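PDB 6OYC: glycosylation Associate Protein 2 from Streptococcus agalactiae serotype V, which probably acts with its partner proteins Gap1 and Gap3 in the glycosylation and accessory Sec-dependent export of a serine-rich streptococcal surface adhesin. Local coordinates for residues V299-F304 with D349-K354; G273-D278 with E283-F288. One frame throughout, in Å; residues are numbered along the deposited sequence.

Interaction 1: residues V299-F304 with D349-K354; sequences VYFSGF and DAIQEK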
loop_
_atom_site.group_PDB
_atom_site.type_symbol
_atom_site.label_atom_id
_atom_site.label_comp_id
_atom_site.label_asym_id
_atom_site.label_seq_id
_atom_site.Cartn_x
_atom_site.Cartn_y
_atom_site.Cartn_z
ATOM N N VAL B 299 -3.516 5.964 -12.578
ATOM C CA VAL B 299 -2.752 5.080 -11.699
ATOM C C VAL B 299 -1.399 5.715 -11.405
ATOM O O VAL B 299 -0.659 6.078 -12.331
ATOM C CB VAL B 299 -2.577 3.687 -12.333
ATOM C CG1 VAL B 299 -1.738 2.774 -11.441
ATOM C CG2 VAL B 299 -3.931 3.060 -12.641
ATOM N N TYR B 300 -1.064 5.839 -10.121
ATOM C CA TYR B 300 0.239 6.341 -9.690
ATOM C C TYR B 300 0.988 5.242 -8.951
ATOM O O TYR B 300 0.527 4.780 -7.903
ATOM C CB TYR B 300 0.090 7.564 -8.788
ATOM C CG TYR B 300 1.410 8.186 -8.390
ATOM C CD1 TYR B 300 2.284 8.691 -9.354
ATOM C CD2 TYR B 300 1.786 8.281 -7.045
ATOM C CE1 TYR B 300 3.492 9.266 -8.994
ATOM C CE2 TYR B 300 2.999 8.849 -6.677
ATOM C CZ TYR B 300 3.846 9.343 -7.655
ATOM O OH TYR B 300 5.044 9.916 -7.295
ATOM N N PHE B 301 2.131 4.820 -9.502
ATOM C CA PHE B 301 3.028 3.912 -8.797
ATOM C C PHE B 301 3.919 4.703 -7.839
ATOM O O PHE B 301 4.555 5.687 -8.238
ATOM C CB PHE B 301 3.907 3.136 -9.772
ATOM C CG PHE B 301 3.192 2.042 -10.528
ATOM C CD1 PHE B 301 2.369 2.347 -11.604
ATOM C CD2 PHE B 301 3.390 0.713 -10.202
ATOM C CE1 PHE B 301 1.730 1.354 -12.312
ATOM C CE2 PHE B 301 2.749 -0.292 -10.917
ATOM C CZ PHE B 301 1.917 0.029 -11.971
ATOM N N SER B 302 3.979 4.267 -6.582
ATOM C CA SER B 302 4.777 4.981 -5.598
ATOM C C SER B 302 6.260 4.851 -5.918
ATOM O O SER B 302 6.726 3.817 -6.414
ATOM C CB SER B 302 4.503 4.448 -4.188
ATOM O OG SER B 302 3.170 4.684 -3.783
ATOM N N GLY B 303 7.005 5.914 -5.621
ATOM C CA GLY B 303 8.448 5.866 -5.710
ATOM C C GLY B 303 9.071 5.038 -4.576
ATOM O O GLY B 303 8.399 4.428 -3.743
ATOM N N PHE B 304 10.403 5.022 -4.570
ATOM C CA PHE B 304 11.166 4.336 -3.538
ATOM C C PHE B 304 11.003 5.051 -2.198
ATOM O O PHE B 304 11.094 6.278 -2.137
ATOM C CB PHE B 304 12.633 4.288 -3.959
ATOM C CG PHE B 304 13.565 3.698 -2.926
ATOM C CD1 PHE B 304 14.057 4.475 -1.878
ATOM C CD2 PHE B 304 13.992 2.377 -3.031
ATOM C CE1 PHE B 304 14.927 3.945 -0.939
ATOM C CE2 PHE B 304 14.869 1.835 -2.094
ATOM C CZ PHE B 304 15.335 2.627 -1.044
ATOM N N ASP B 349 -3.505 -7.696 -13.196
ATOM C CA ASP B 349 -4.893 -8.019 -12.884
ATOM C C ASP B 349 -5.518 -6.963 -11.982
ATOM O O ASP B 349 -6.688 -6.610 -12.159
ATOM C CB ASP B 349 -4.988 -9.399 -12.232
ATOM C CG ASP B 349 -4.587 -10.535 -13.176
ATOM O OD1 ASP B 349 -4.409 -10.285 -14.390
ATOM O OD2 ASP B 349 -4.434 -11.681 -12.698
ATOM N N ALA B 350 -4.756 -6.444 -11.011
ATOM C CA ALA B 350 -5.334 -5.506 -10.052
ATOM C C ALA B 350 -5.779 -4.228 -10.739
ATOM O O ALA B 350 -6.838 -3.680 -10.412
ATOM C CB ALA B 350 -4.341 -5.185 -8.936
ATOM N N ILE B 351 -4.985 -3.739 -11.697
ATOM C CA ILE B 351 -5.405 -2.569 -12.466
ATOM C C ILE B 351 -6.558 -2.924 -13.412
ATOM O O ILE B 351 -7.570 -2.211 -13.465
ATOM C CB ILE B 351 -4.208 -1.952 -13.213
ATOM C CG1 ILE B 351 -3.101 -1.590 -12.214
ATOM C CG2 ILE B 351 -4.648 -0.688 -13.975
ATOM C CD1 ILE B 351 -1.714 -1.591 -12.783
ATOM N N GLN B 352 -6.451 -4.045 -14.140
ATOM C CA GLN B 352 -7.548 -4.452 -15.021
ATOM C C GLN B 352 -8.843 -4.635 -14.247
ATOM O O GLN B 352 -9.929 -4.334 -14.763
ATOM C CB GLN B 352 -7.191 -5.744 -15.760
ATOM C CG GLN B 352 -6.004 -5.571 -16.689
ATOM C CD GLN B 352 -5.749 -6.736 -17.651
ATOM O OE1 GLN B 352 -5.356 -6.505 -18.794
ATOM N NE2 GLN B 352 -5.928 -7.979 -17.183
ATOM N N GLU B 353 -8.748 -5.109 -13.004
ATOM C CA GLU B 353 -9.948 -5.300 -12.206
ATOM C C GLU B 353 -10.648 -3.972 -11.936
ATOM O O GLU B 353 -11.882 -3.898 -11.968
ATOM C CB GLU B 353 -9.590 -6.013 -10.906
ATOM C CG GLU B 353 -10.764 -6.497 -10.087
ATOM C CD GLU B 353 -10.326 -6.970 -8.703
ATOM O OE1 GLU B 353 -10.656 -6.291 -7.705
ATOM O OE2 GLU B 353 -9.636 -8.012 -8.619
ATOM N N LYS B 354 -9.885 -2.901 -11.700
ATOM C CA LYS B 354 -10.527 -1.622 -11.417
ATOM C C LYS B 354 -11.035 -0.943 -12.682
ATOM O O LYS B 354 -12.027 -0.204 -12.623
ATOM C CB LYS B 354 -9.570 -0.696 -10.677
ATOM C CG LYS B 354 -8.936 -1.344 -9.475
ATOM C CD LYS B 354 -9.962 -1.739 -8.440
ATOM C CE LYS B 354 -9.356 -2.714 -7.430
ATOM N NZ LYS B 354 -10.319 -3.022 -6.337
#
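Val299, on the strand that ends at Phe301, turns its side chain toward the helix and meets Ile351, with CG2 of Val299 4.0 Å from CG2 of Ile351. The two branched side chains run at a slant to one another, and the match brings together the residues whose CA atoms lie nearest across the contact, 8.1 Å from Val299 to Ile351. Next on the same side of the strand comes Phe301, whose ring reaches back to the helix: its CZ lies 4.1 Å from CD1 of Ile351. The fork of Ile351 thus serves both neighbours. Its CG2 stands opposite the backbone N and takes Val299, while CG1, placed beside that N (chi1 -57°), carries CD1 out to the phenyl ring. Ile326 of strand 323-327 touches all three side chains, and Tyr337 meets the Phe301 ring edge to face. Strand 297-301 sits inside the mixed sheet of an alpha/beta-hydrolase-like domain, and helix 341-358 packs on one face of that sheet. No hydrogen bond or charge pair crosses between 299-304 and 349-354. The helix is therefore joined to the strand here by buried hydrocarbon contact alone, through a single isoleucine.

Interaction 2: residues G273-D278 with E283-F288; sequences GERHID and EFMTYF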
loop_
_atom_site.group_PDB
_atom_site.type_symbol
_atom_site.label_atom_id
_atom_site.label_comp_id
_atom_site.label_asym_id
_atom_site.label_seq_id
_atom_site.Cartn_x
_atom_site.Cartn_y
_atom_site.Cartn_z
ATOM N N GLY B 273 -7.582 0.295 1.772
ATOM C CA GLY B 273 -6.415 -0.238 1.089
ATOM C C GLY B 273 -6.447 -1.754 0.980
ATOM O O GLY B 273 -7.052 -2.454 1.790
ATOM N N GLU B 274 -5.774 -2.272 -0.041
ATOM C CA GLU B 274 -5.801 -3.696 -0.346
ATOM C C GLU B 274 -4.385 -4.259 -0.372
ATOM O O GLU B 274 -3.452 -3.612 -0.867
ATOM C CB GLU B 274 -6.486 -3.959 -1.694
ATOM C CG GLU B 274 -8.005 -3.752 -1.681
ATOM C CD GLU B 274 -8.669 -4.285 -2.959
ATOM O OE1 GLU B 274 -8.735 -3.546 -3.969
ATOM O OE2 GLU B 274 -9.100 -5.459 -2.958
ATOM N N ARG B 275 -4.237 -5.473 0.150
ATOM C CA ARG B 275 -2.968 -6.182 0.185
ATOM C C ARG B 275 -3.010 -7.326 -0.818
ATOM O O ARG B 275 -3.999 -8.061 -0.881
ATOM C CB ARG B 275 -2.702 -6.718 1.591
ATOM C CG ARG B 275 -1.484 -7.651 1.734
ATOM C CD ARG B 275 -1.036 -7.665 3.206
ATOM N NE ARG B 275 -0.020 -8.663 3.501
ATOM C CZ ARG B 275 -0.278 -9.928 3.821
ATOM N NH1 ARG B 275 -1.529 -10.372 3.883
ATOM N NH2 ARG B 275 0.717 -10.747 4.094
ATOM N N HIS B 276 -1.945 -7.475 -1.598
ATOM C CA HIS B 276 -1.792 -8.607 -2.496
ATOM C C HIS B 276 -0.438 -9.251 -2.226
ATOM O O HIS B 276 0.504 -8.573 -1.801
ATOM C CB HIS B 276 -1.919 -8.167 -3.972
ATOM C CG HIS B 276 -2.977 -7.129 -4.201
ATOM N ND1 HIS B 276 -4.196 -7.419 -4.771
ATOM C CD2 HIS B 276 -3.003 -5.803 -3.918
ATOM C CE1 HIS B 276 -4.923 -6.316 -4.841
ATOM N NE2 HIS B 276 -4.225 -5.323 -4.323
ATOM N N ILE B 277 -0.337 -10.563 -2.462
ATOM C CA ILE B 277 0.861 -11.307 -2.083
ATOM C C ILE B 277 1.036 -12.518 -2.992
ATOM O O ILE B 277 0.068 -13.079 -3.508
ATOM C CB ILE B 277 0.788 -11.718 -0.591
ATOM C CG1 ILE B 277 2.149 -12.133 -0.073
ATOM C CG2 ILE B 277 -0.232 -12.825 -0.359
ATOM C CD1 ILE B 277 2.259 -11.962 1.425
ATOM N N ASP B 278 2.284 -12.929 -3.178
ATOM C CA ASP B 278 2.611 -14.088 -3.996
ATOM C C ASP B 278 3.108 -15.228 -3.111
ATOM O O ASP B 278 3.172 -15.105 -1.888
ATOM C CB ASP B 278 3.628 -13.708 -5.075
ATOM C CG ASP B 278 5.063 -13.676 -4.576
ATOM O OD1 ASP B 278 5.310 -13.530 -3.352
ATOM O OD2 ASP B 278 5.970 -13.777 -5.438
ATOM N N GLU B 283 4.840 -8.737 -1.284
ATOM C CA GLU B 283 3.605 -7.976 -1.283
ATOM C C GLU B 283 3.685 -6.780 -2.221
ATOM O O GLU B 283 4.765 -6.250 -2.499
ATOM C CB GLU B 283 3.252 -7.451 0.115
ATOM C CG GLU B 283 3.360 -8.480 1.239
ATOM C CD GLU B 283 3.437 -7.828 2.623
ATOM O OE1 GLU B 283 2.438 -7.846 3.376
ATOM O OE2 GLU B 283 4.504 -7.284 2.951
ATOM N N PHE B 284 2.507 -6.365 -2.693
ATOM C CA PHE B 284 2.248 -4.991 -3.083
ATOM C C PHE B 284 0.883 -4.615 -2.536
ATOM O O PHE B 284 0.065 -5.479 -2.199
ATOM C CB PHE B 284 2.310 -4.766 -4.622
ATOM C CG PHE B 284 1.260 -5.524 -5.424
ATOM C CD1 PHE B 284 1.478 -6.844 -5.823
ATOM C CD2 PHE B 284 0.078 -4.898 -5.826
ATOM C CE1 PHE B 284 0.522 -7.527 -6.580
ATOM C CE2 PHE B 284 -0.882 -5.575 -6.591
ATOM C CZ PHE B 284 -0.663 -6.886 -6.962
ATOM N N MET B 285 0.639 -3.318 -2.438
ATOM C CA MET B 285 -0.645 -2.835 -1.962
ATOM C C MET B 285 -1.258 -1.896 -2.992
ATOM O O MET B 285 -0.552 -1.259 -3.779
ATOM C CB MET B 285 -0.512 -2.123 -0.611
ATOM C CG MET B 285 -0.278 -3.094 0.522
ATOM S SD MET B 285 1.416 -3.653 0.551
ATOM C CE MET B 285 1.412 -4.522 2.134
ATOM N N THR B 286 -2.581 -1.803 -2.973
ATOM C CA THR B 286 -3.280 -0.915 -3.883
ATOM C C THR B 286 -4.317 -0.126 -3.109
ATOM O O THR B 286 -4.912 -0.621 -2.153
ATOM C CB THR B 286 -3.955 -1.697 -5.042
ATOM O OG1 THR B 286 -4.890 -2.635 -4.505
ATOM C CG2 THR B 286 -2.919 -2.453 -5.870
ATOM N N TYR B 287 -4.520 1.115 -3.527
ATOM C CA TYR B 287 -5.615 1.927 -3.026
ATOM C C TYR B 287 -6.413 2.439 -4.214
ATOM O O TYR B 287 -5.833 2.880 -5.210
ATOM C CB TYR B 287 -5.113 3.103 -2.188
ATOM C CG TYR B 287 -6.266 3.958 -1.727
ATOM C CD1 TYR B 287 -7.085 3.530 -0.700
ATOM C CD2 TYR B 287 -6.570 5.159 -2.362
ATOM C CE1 TYR B 287 -8.144 4.271 -0.287
ATOM C CE2 TYR B 287 -7.640 5.920 -1.961
ATOM C CZ TYR B 287 -8.425 5.468 -0.920
ATOM O OH TYR B 287 -9.491 6.209 -0.499
ATOM N N PHE B 288 -7.739 2.400 -4.112
ATOM C CA PHE B 288 -8.579 2.763 -5.250
ATOM C C PHE B 288 -9.739 3.647 -4.809
ATOM O O PHE B 288 -10.464 3.296 -3.875
ATOM C CB PHE B 288 -9.096 1.504 -5.955
ATOM C CG PHE B 288 -10.208 1.754 -6.946
ATOM C CD1 PHE B 288 -9.955 2.392 -8.159
ATOM C CD2 PHE B 288 -11.496 1.310 -6.681
ATOM C CE1 PHE B 288 -10.987 2.600 -9.087
ATOM C CE2 PHE B 288 -12.526 1.505 -7.601
ATOM C CZ PHE B 288 -12.270 2.153 -8.808
HETATM O O HOH W 1 -7.327 -1.458 -4.237
#
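Residues 274-277 and 283-288 form the two arms of an antiparallel beta hairpin, their axes 4.8 Å apart at closest, with Glu274-Thr286 and His276-Phe284 as hydrogen-bonded pairs and Arg275-Met285 and Ile277-Glu283 as non-hydrogen-bonded ones. On the face of His276 the imidazole lies almost parallel to the Phe284 ring, planes 9° apart, but offset, with little overlap of the rings. CB of His276 takes the place over the phenyl face, a CH-pi contact 3.7 Å from the centroid of the Phe284 ring. The first torsion of Phe284, chi1 63°, swings its ring over CB of His276. At the imidazole edge, in the ring plane, NE2 of His276 is hydrogen-bonded to OG1 of Thr286 at 2.8 Å. That OG1 of Thr286 also binds a water at 2.7 Å, which donates to OE1 of Glu274, itself paired with Lys354. The other face carries the salt bridge: NE of the extended Arg275 points nearly straight to OE1 of Glu283 at 2.6 Å. The oxygen lies in the guanidinium plane and uses its anti lone pair, yet the carboxylate is turned 82° from that plane. Arg260 holds OE2 of Glu283, and Phe189 makes a cation-pi contact with Arg275. Ile277 runs alongside Glu283, its CD1 3.7 Å from CG of Glu283. Both faces mix polar links with apolar packing: the Phe284 ring against its face and the Thr286 hydroxyl at its edge hold the imidazole's rotation, the water extends that link to Glu274, and two arginines share one carboxylate and probably stabilise its negative charge.

Overall arrangement
Interactions 1 and 2 have centres about 9 Å apart and belong to the same mixed sheet, in which 274-277 is an outermost strand and strand 323-327 lies between 283-289 and 297-301. Helix 341-358 spans both: Ile351 serves interaction 1, whereas CB of Ala350 approaches CE2 of Phe284 at 4.2 Å. One turn on from Ala350, NZ of Lys354 forms a salt bridge with OE1 of Glu274 at 2.9 Å, and CD of Lys354 packs on CG of Phe288 at 3.8 Å. Phe301 of interaction 1 touches a turn that resembles the nucleophile elbow of alpha/beta hydrolases, so the contact lies close to what may be an active site.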